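Local atomic coordinates of putative beta-glucosidase (PDB entry 5WAB), a protein that acts as a glycoside hydrolase family 3 beta-glucosidase, cleaving terminal sugars from glycosides and probably releasing arabinopyranose from ginsenosides. Residues P67-S79 and I466-P478. Numbering follows the deposited sequence.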
ATOM      1  N   PRO A  67      15.050  -8.616  17.997  1.00 38.46           N
ATOM      2  CA  PRO A  67      15.592  -7.470  17.244  1.00 36.66           C
ATOM      3  C   PRO A  67      15.625  -7.731  15.748  1.00 34.75           C
ATOM      4  O   PRO A  67      16.215  -8.705  15.279  1.00 34.13           O
ATOM      5  CB  PRO A  67      17.001  -7.305  17.823  1.00 38.09           C
ATOM      6  CG  PRO A  67      16.917  -7.905  19.188  1.00 39.32           C
ATOM      7  CD  PRO A  67      15.969  -9.062  19.058  1.00 39.17           C
ATOM      8  N   ALA A  68      14.973  -6.849  14.999  1.00 34.56           N
ATOM      9  CA  ALA A  68      14.921  -6.954  13.550  1.00 33.83           C
ATOM     10  C   ALA A  68      14.912  -5.553  12.961  1.00 34.09           C
ATOM     11  O   ALA A  68      14.672  -4.565  13.660  1.00 35.27           O
ATOM     12  CB  ALA A  68      13.698  -7.754  13.088  1.00 31.78           C
ATOM     13  N   THR A  69      15.173  -5.476  11.660  1.00 33.34           N
ATOM     14  CA  THR A  69      15.159  -4.195  10.967  1.00 34.02           C
ATOM     15  C   THR A  69      13.724  -3.721  10.775  1.00 33.96           C
ATOM     16  O   THR A  69      12.910  -4.413  10.154  1.00 32.51           O
ATOM     17  CB  THR A  69      15.866  -4.309   9.621  1.00 33.29           C
ATOM     18  OG1 THR A  69      17.229  -4.698   9.837  1.00 34.47           O
ATOM     19  CG2 THR A  69      15.816  -2.968   8.877  1.00 32.58           C
ATOM     20  N   CYS A  70      13.411  -2.545  11.311  1.00 34.48           N
ATOM     21  CA  CYS A  70      12.089  -1.953  11.145  1.00 34.06           C
ATOM     22  C   CYS A  70      12.125  -1.099   9.885  1.00 35.16           C
ATOM     23  O   CYS A  70      12.620   0.030   9.898  1.00 40.13           O
ATOM     24  CB  CYS A  70      11.699  -1.144  12.377  1.00 35.23           C
ATOM     25  SG  CYS A  70      10.045  -0.392  12.302  1.00 34.92           S
ATOM     26  N   PHE A  71      11.608  -1.638   8.790  1.00 32.57           N
ATOM     27  CA  PHE A  71      11.552  -0.882   7.552  1.00 31.73           C
ATOM     28  C   PHE A  71      10.415   0.134   7.609  1.00 30.52           C
ATOM     29  O   PHE A  71       9.505   0.013   8.434  1.00 29.81           O
ATOM     30  CB  PHE A  71      11.370  -1.831   6.372  1.00 29.38           C
ATOM     31  CG  PHE A  71      12.522  -2.767   6.178  1.00 30.46           C
ATOM     32  CD1 PHE A  71      13.632  -2.380   5.449  1.00 31.21           C
ATOM     33  CD2 PHE A  71      12.495  -4.038   6.726  1.00 30.13           C
ATOM     34  CE1 PHE A  71      14.698  -3.239   5.274  1.00 31.05           C
ATOM     35  CE2 PHE A  71      13.557  -4.901   6.554  1.00 29.62           C
ATOM     36  CZ  PHE A  71      14.660  -4.500   5.826  1.00 30.33           C
ATOM     37  N   PRO A  72      10.439   1.151   6.751  1.00 29.49           N
ATOM     38  CA  PRO A  72       9.347   2.122   6.750  1.00 28.57           C
ATOM     39  C   PRO A  72       8.031   1.438   6.435  1.00 25.33           C
ATOM     40  O   PRO A  72       7.964   0.603   5.520  1.00 24.22           O
ATOM     41  CB  PRO A  72       9.746   3.115   5.644  1.00 28.76           C
ATOM     42  CG  PRO A  72      10.756   2.393   4.817  1.00 28.85           C
ATOM     43  CD  PRO A  72      11.489   1.518   5.783  1.00 29.65           C
ATOM     44  N   PRO A  73       6.982   1.726   7.209  1.00 22.92           N
ATOM     45  CA  PRO A  73       5.651   1.220   6.868  1.00 20.93           C
ATOM     46  C   PRO A  73       5.236   1.647   5.470  1.00 20.72           C
ATOM     47  O   PRO A  73       5.719   2.637   4.919  1.00 20.66           O
ATOM     48  CB  PRO A  73       4.751   1.847   7.934  1.00 21.88           C
ATOM     49  CG  PRO A  73       5.662   2.017   9.111  1.00 23.90           C
ATOM     50  CD  PRO A  73       7.006   2.373   8.532  1.00 23.55           C
ATOM     51  N   ALA A  74       4.305   0.880   4.904  1.00 22.97           N
ATOM     52  CA  ALA A  74       3.948   1.047   3.500  1.00 23.87           C
ATOM     53  C   ALA A  74       3.413   2.444   3.195  1.00 26.48           C
ATOM     54  O   ALA A  74       3.603   2.944   2.082  1.00 30.16           O
ATOM     55  CB  ALA A  74       2.936  -0.025   3.096  1.00 23.43           C
ATOM     56  N   ALA A  75       2.743   3.090   4.156  1.00 26.38           N
ATOM     57  CA  ALA A  75       2.250   4.447   3.924  1.00 27.96           C
ATOM     58  C   ALA A  75       3.381   5.395   3.559  1.00 28.67           C
ATOM     59  O   ALA A  75       3.152   6.410   2.889  1.00 29.38           O
ATOM     60  CB  ALA A  75       1.506   4.969   5.150  1.00 28.87           C
ATOM     61  N   GLY A  76       4.593   5.101   4.018  1.00 27.88           N
ATOM     62  CA  GLY A  76       5.766   5.850   3.623  1.00 26.66           C
ATOM     63  C   GLY A  76       6.408   5.275   2.379  1.00 25.77           C
ATOM     64  O   GLY A  76       6.668   6.003   1.417  1.00 26.09           O
ATOM     65  N   LEU A  77       6.655   3.961   2.380  1.00 25.21           N
ATOM     66  CA  LEU A  77       7.375   3.340   1.272  1.00 24.94           C
ATOM     67  C   LEU A  77       6.620   3.455  -0.044  1.00 23.68           C
ATOM     68  O   LEU A  77       7.247   3.449  -1.109  1.00 22.51           O
ATOM     69  CB  LEU A  77       7.660   1.866   1.585  1.00 23.32           C
ATOM     70  CG  LEU A  77       8.702   1.181   0.693  1.00 23.07           C
ATOM     71  CD1 LEU A  77       9.978   2.013   0.650  1.00 24.76           C
ATOM     72  CD2 LEU A  77       9.013  -0.213   1.196  1.00 22.83           C
ATOM     73  N   SER A  78       5.299   3.604   0.004  1.00 24.04           N
ATOM     74  CA  SER A  78       4.522   3.809  -1.209  1.00 23.71           C
ATOM     75  C   SER A  78       4.838   5.125  -1.899  1.00 24.84           C
ATOM     76  O   SER A  78       4.446   5.304  -3.055  1.00 27.10           O
ATOM     77  CB  SER A  78       3.033   3.749  -0.887  1.00 24.14           C
ATOM     78  OG  SER A  78       2.677   4.738   0.066  1.00 24.82           O
ATOM     79  N   SER A  79       5.519   6.048  -1.225  1.00 25.59           N
ATOM     80  CA  SER A  79       5.937   7.286  -1.867  1.00 25.85           C
ATOM     81  C   SER A  79       7.080   7.082  -2.851  1.00 26.31           C
ATOM     82  O   SER A  79       7.353   7.982  -3.650  1.00 28.75           O
ATOM     83  CB  SER A  79       6.341   8.305  -0.800  1.00 27.76           C
ATOM     84  OG  SER A  79       5.320   8.455   0.174  1.00 25.88           O
ATOM     85  N   ILE A 466       7.497  22.241   3.596  1.00 27.74           N
ATOM     86  CA  ILE A 466       6.695  21.180   4.199  1.00 28.04           C
ATOM     87  C   ILE A 466       7.160  19.850   3.627  1.00 28.96           C
ATOM     88  O   ILE A 466       6.995  19.586   2.429  1.00 29.48           O
ATOM     89  CB  ILE A 466       5.190  21.369   3.975  1.00 27.84           C
ATOM     90  CG1 ILE A 466       4.735  22.711   4.538  1.00 28.28           C
ATOM     91  CG2 ILE A 466       4.401  20.225   4.603  1.00 22.35           C
ATOM     92  CD1 ILE A 466       3.276  22.978   4.324  1.00 28.76           C
ATOM     93  N   LEU A 467       7.745  19.019   4.477  1.00 27.67           N
ATOM     94  CA  LEU A 467       8.200  17.693   4.099  1.00 27.24           C
ATOM     95  C   LEU A 467       7.301  16.674   4.785  1.00 25.79           C
ATOM     96  O   LEU A 467       7.248  16.622   6.018  1.00 26.97           O
ATOM     97  CB  LEU A 467       9.667  17.494   4.484  1.00 28.30           C
ATOM     98  CG  LEU A 467      10.330  16.229   3.949  1.00 28.28           C
ATOM     99  CD1 LEU A 467      10.369  16.271   2.432  1.00 28.23           C
ATOM    100  CD2 LEU A 467      11.731  16.114   4.512  1.00 28.88           C
ATOM    101  N   GLU A 468       6.558  15.909   3.991  1.00 25.45           N
ATOM    102  CA  GLU A 468       5.715  14.832   4.506  1.00 24.72           C
ATOM    103  C   GLU A 468       6.544  13.550   4.531  1.00 24.76           C
ATOM    104  O   GLU A 468       6.814  12.953   3.483  1.00 25.85           O
ATOM    105  CB  GLU A 468       4.458  14.680   3.652  1.00 23.59           C
ATOM    106  CG  GLU A 468       3.642  13.413   3.903  1.00 24.75           C
ATOM    107  CD  GLU A 468       3.152  13.263   5.335  1.00 23.82           C
ATOM    108  OE1 GLU A 468       3.954  12.859   6.205  1.00 22.97           O
ATOM    109  OE2 GLU A 468       1.959  13.534   5.588  1.00 23.00           O
ATOM    110  N   SER A 469       6.953  13.129   5.728  1.00 23.82           N
ATOM    111  CA  SER A 469       7.847  11.990   5.884  1.00 23.37           C
ATOM    112  C   SER A 469       7.138  10.735   6.373  1.00 22.72           C
ATOM    113  O   SER A 469       7.806   9.724   6.608  1.00 23.73           O
ATOM    114  CB  SER A 469       8.992  12.338   6.844  1.00 24.66           C
ATOM    115  OG  SER A 469       8.511  12.675   8.132  1.00 25.35           O
ATOM    116  N   TRP A 470       5.811  10.779   6.529  1.00 21.93           N
ATOM    117  CA  TRP A 470       4.998   9.637   6.937  1.00 22.41           C
ATOM    118  C   TRP A 470       5.588   8.904   8.134  1.00 24.46           C
ATOM    119  O   TRP A 470       5.806   9.501   9.193  1.00 25.52           O
ATOM    120  CB  TRP A 470       4.832   8.665   5.767  1.00 20.75           C
ATOM    121  CG  TRP A 470       4.214   9.279   4.556  1.00 20.07           C
ATOM    122  CD1 TRP A 470       4.846   9.606   3.396  1.00 19.47           C
ATOM    123  CD2 TRP A 470       2.836   9.633   4.376  1.00 19.25           C
ATOM    124  NE1 TRP A 470       3.950  10.143   2.504  1.00 19.16           N
ATOM    125  CE2 TRP A 470       2.709  10.171   3.082  1.00 19.34           C
ATOM    126  CE3 TRP A 470       1.698   9.550   5.187  1.00 19.48           C
ATOM    127  CZ2 TRP A 470       1.492  10.626   2.574  1.00 19.94           C
ATOM    128  CZ3 TRP A 470       0.491   9.999   4.686  1.00 20.36           C
ATOM    129  CH2 TRP A 470       0.397  10.532   3.389  1.00 20.81           C
ATOM    130  N   LEU A 471       5.838   7.607   7.966  1.00 24.57           N
ATOM    131  CA  LEU A 471       6.583   6.798   8.922  1.00 27.26           C
ATOM    132  C   LEU A 471       7.777   6.200   8.194  1.00 26.54           C
ATOM    133  O   LEU A 471       7.614   5.553   7.156  1.00 26.65           O
ATOM    134  CB  LEU A 471       5.707   5.694   9.535  1.00 29.09           C
ATOM    135  CG  LEU A 471       4.501   6.147  10.371  1.00 30.99           C
ATOM    136  CD1 LEU A 471       3.685   4.953  10.864  1.00 31.75           C
ATOM    137  CD2 LEU A 471       4.940   7.010  11.543  1.00 30.71           C
ATOM    138  N   LEU A 472       8.973   6.415   8.742  1.00 27.03           N
ATOM    139  CA  LEU A 472      10.214   6.144   8.030  1.00 26.72           C
ATOM    140  C   LEU A 472      10.924   4.873   8.478  1.00 28.30           C
ATOM    141  O   LEU A 472      11.890   4.467   7.827  1.00 29.59           O
ATOM    142  CB  LEU A 472      11.169   7.333   8.182  1.00 26.15           C
ATOM    143  CG  LEU A 472      10.704   8.650   7.560  1.00 24.30           C
ATOM    144  CD1 LEU A 472      11.620   9.783   7.977  1.00 24.55           C
ATOM    145  CD2 LEU A 472      10.659   8.539   6.047  1.00 23.47           C
ATOM    146  N   GLY A 473      10.489   4.245   9.563  1.00 29.24           N
ATOM    147  CA  GLY A 473      11.186   3.083  10.075  1.00 30.21           C
ATOM    148  C   GLY A 473      12.381   3.469  10.927  1.00 31.87           C
ATOM    149  O   GLY A 473      12.565   4.624  11.319  1.00 32.64           O
ATOM    150  N   GLN A 474      13.223   2.470  11.200  1.00 31.77           N
ATOM    151  CA  GLN A 474      14.301   2.659  12.167  1.00 32.42           C
ATOM    152  C   GLN A 474      15.401   3.588  11.662  1.00 32.89           C
ATOM    153  O   GLN A 474      16.193   4.079  12.474  1.00 34.58           O
ATOM    154  CB  GLN A 474      14.914   1.312  12.555  1.00 32.04           C
ATOM    155  CG  GLN A 474      15.791   0.688  11.482  1.00 31.71           C
ATOM    156  CD  GLN A 474      16.424  -0.607  11.943  1.00 32.27           C
ATOM    157  OE1 GLN A 474      15.799  -1.394  12.648  1.00 32.43           O
ATOM    158  NE2 GLN A 474      17.678  -0.827  11.562  1.00 32.87           N
ATOM    159  N   ALA A 475      15.483   3.831  10.354  1.00 32.64           N
ATOM    160  CA  ALA A 475      16.547   4.643   9.777  1.00 34.06           C
ATOM    161  C   ALA A 475      16.080   6.041   9.377  1.00 34.20           C
ATOM    162  O   ALA A 475      16.720   6.685   8.537  1.00 34.90           O
ATOM    163  CB  ALA A 475      17.165   3.927   8.578  1.00 33.91           C
ATOM    164  N   GLY A 476      14.990   6.529   9.972  1.00 32.75           N
ATOM    165  CA  GLY A 476      14.473   7.838   9.601  1.00 32.12           C
ATOM    166  C   GLY A 476      15.426   8.971   9.930  1.00 33.72           C
ATOM    167  O   GLY A 476      15.525   9.948   9.183  1.00 33.49           O
ATOM    168  N   GLY A 477      16.129   8.866  11.055  1.00 34.64           N
ATOM    169  CA  GLY A 477      17.055   9.892  11.478  1.00 34.80           C
ATOM    170  C   GLY A 477      18.066  10.277  10.416  1.00 35.46           C
ATOM    171  O   GLY A 477      18.084  11.412   9.924  1.00 35.06           O
ATOM    172  N   PRO A 478      18.934   9.332  10.041  1.00 36.52           N
ATOM    173  CA  PRO A 478      19.912   9.628   8.979  1.00 36.31           C
ATOM    174  C   PRO A 478      19.269  10.042   7.668  1.00 35.94           C
ATOM    175  O   PRO A 478      19.803  10.913   6.970  1.00 37.80           O
ATOM    176  CB  PRO A 478      20.683   8.310   8.843  1.00 36.22           C
ATOM    177  CG  PRO A 478      20.530   7.645  10.168  1.00 36.51           C
ATOM    178  CD  PRO A 478      19.153   8.004  10.638  1.00 36.27           C
TER
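Q474 and C70 join the two catalytic-region domains of a family 3 glycosidase, the TIM-barrel-like N-terminal domain and the alpha/beta C-terminal domain, and illustrate how one glutamine can bind a distant segment of the same chain through both backbone and side chain. The backbone N of Q474 donates to C70 O at 2.8 Å, in the carbonyl plane and almost straight at 170°. With chi1 at 74°, CG lies between the backbone N and the carbonyl carbon; this first torsion turns the otherwise extended chain along 69-70, where Q474 OE1 accepts from C70 N at 3.0 Å, the donor standing 55° out of the amide plane. NE2 is held by D305 and T357, which fix the rotation of the group. Replacing Q474 by alanine is likely to cost C70 N this acceptor and D305 and T357 their NE2 partner.

Packing is tight around G473, whose CA lies 3.4 Å from C70 O; a CB would clash with C70 O and the F71-P72 peptide, and at its backbone angles would also be jammed against L472 O. Beside it, P72 CB comes 3.3 Å from L472 O, while P73 crosses L471 at about a right angle, CG against CB. Every touching residue is buried, so the looser side is not a solvent margin but the flank at T69, where T69 CG2 only brushes Q474 NE2 at 3.9 Å and OG1 turns to E96. At the far end, the W470 indole is sandwiched: E468 CG lies over one face and A75 O over the other, 3.4 Å above the ring plane.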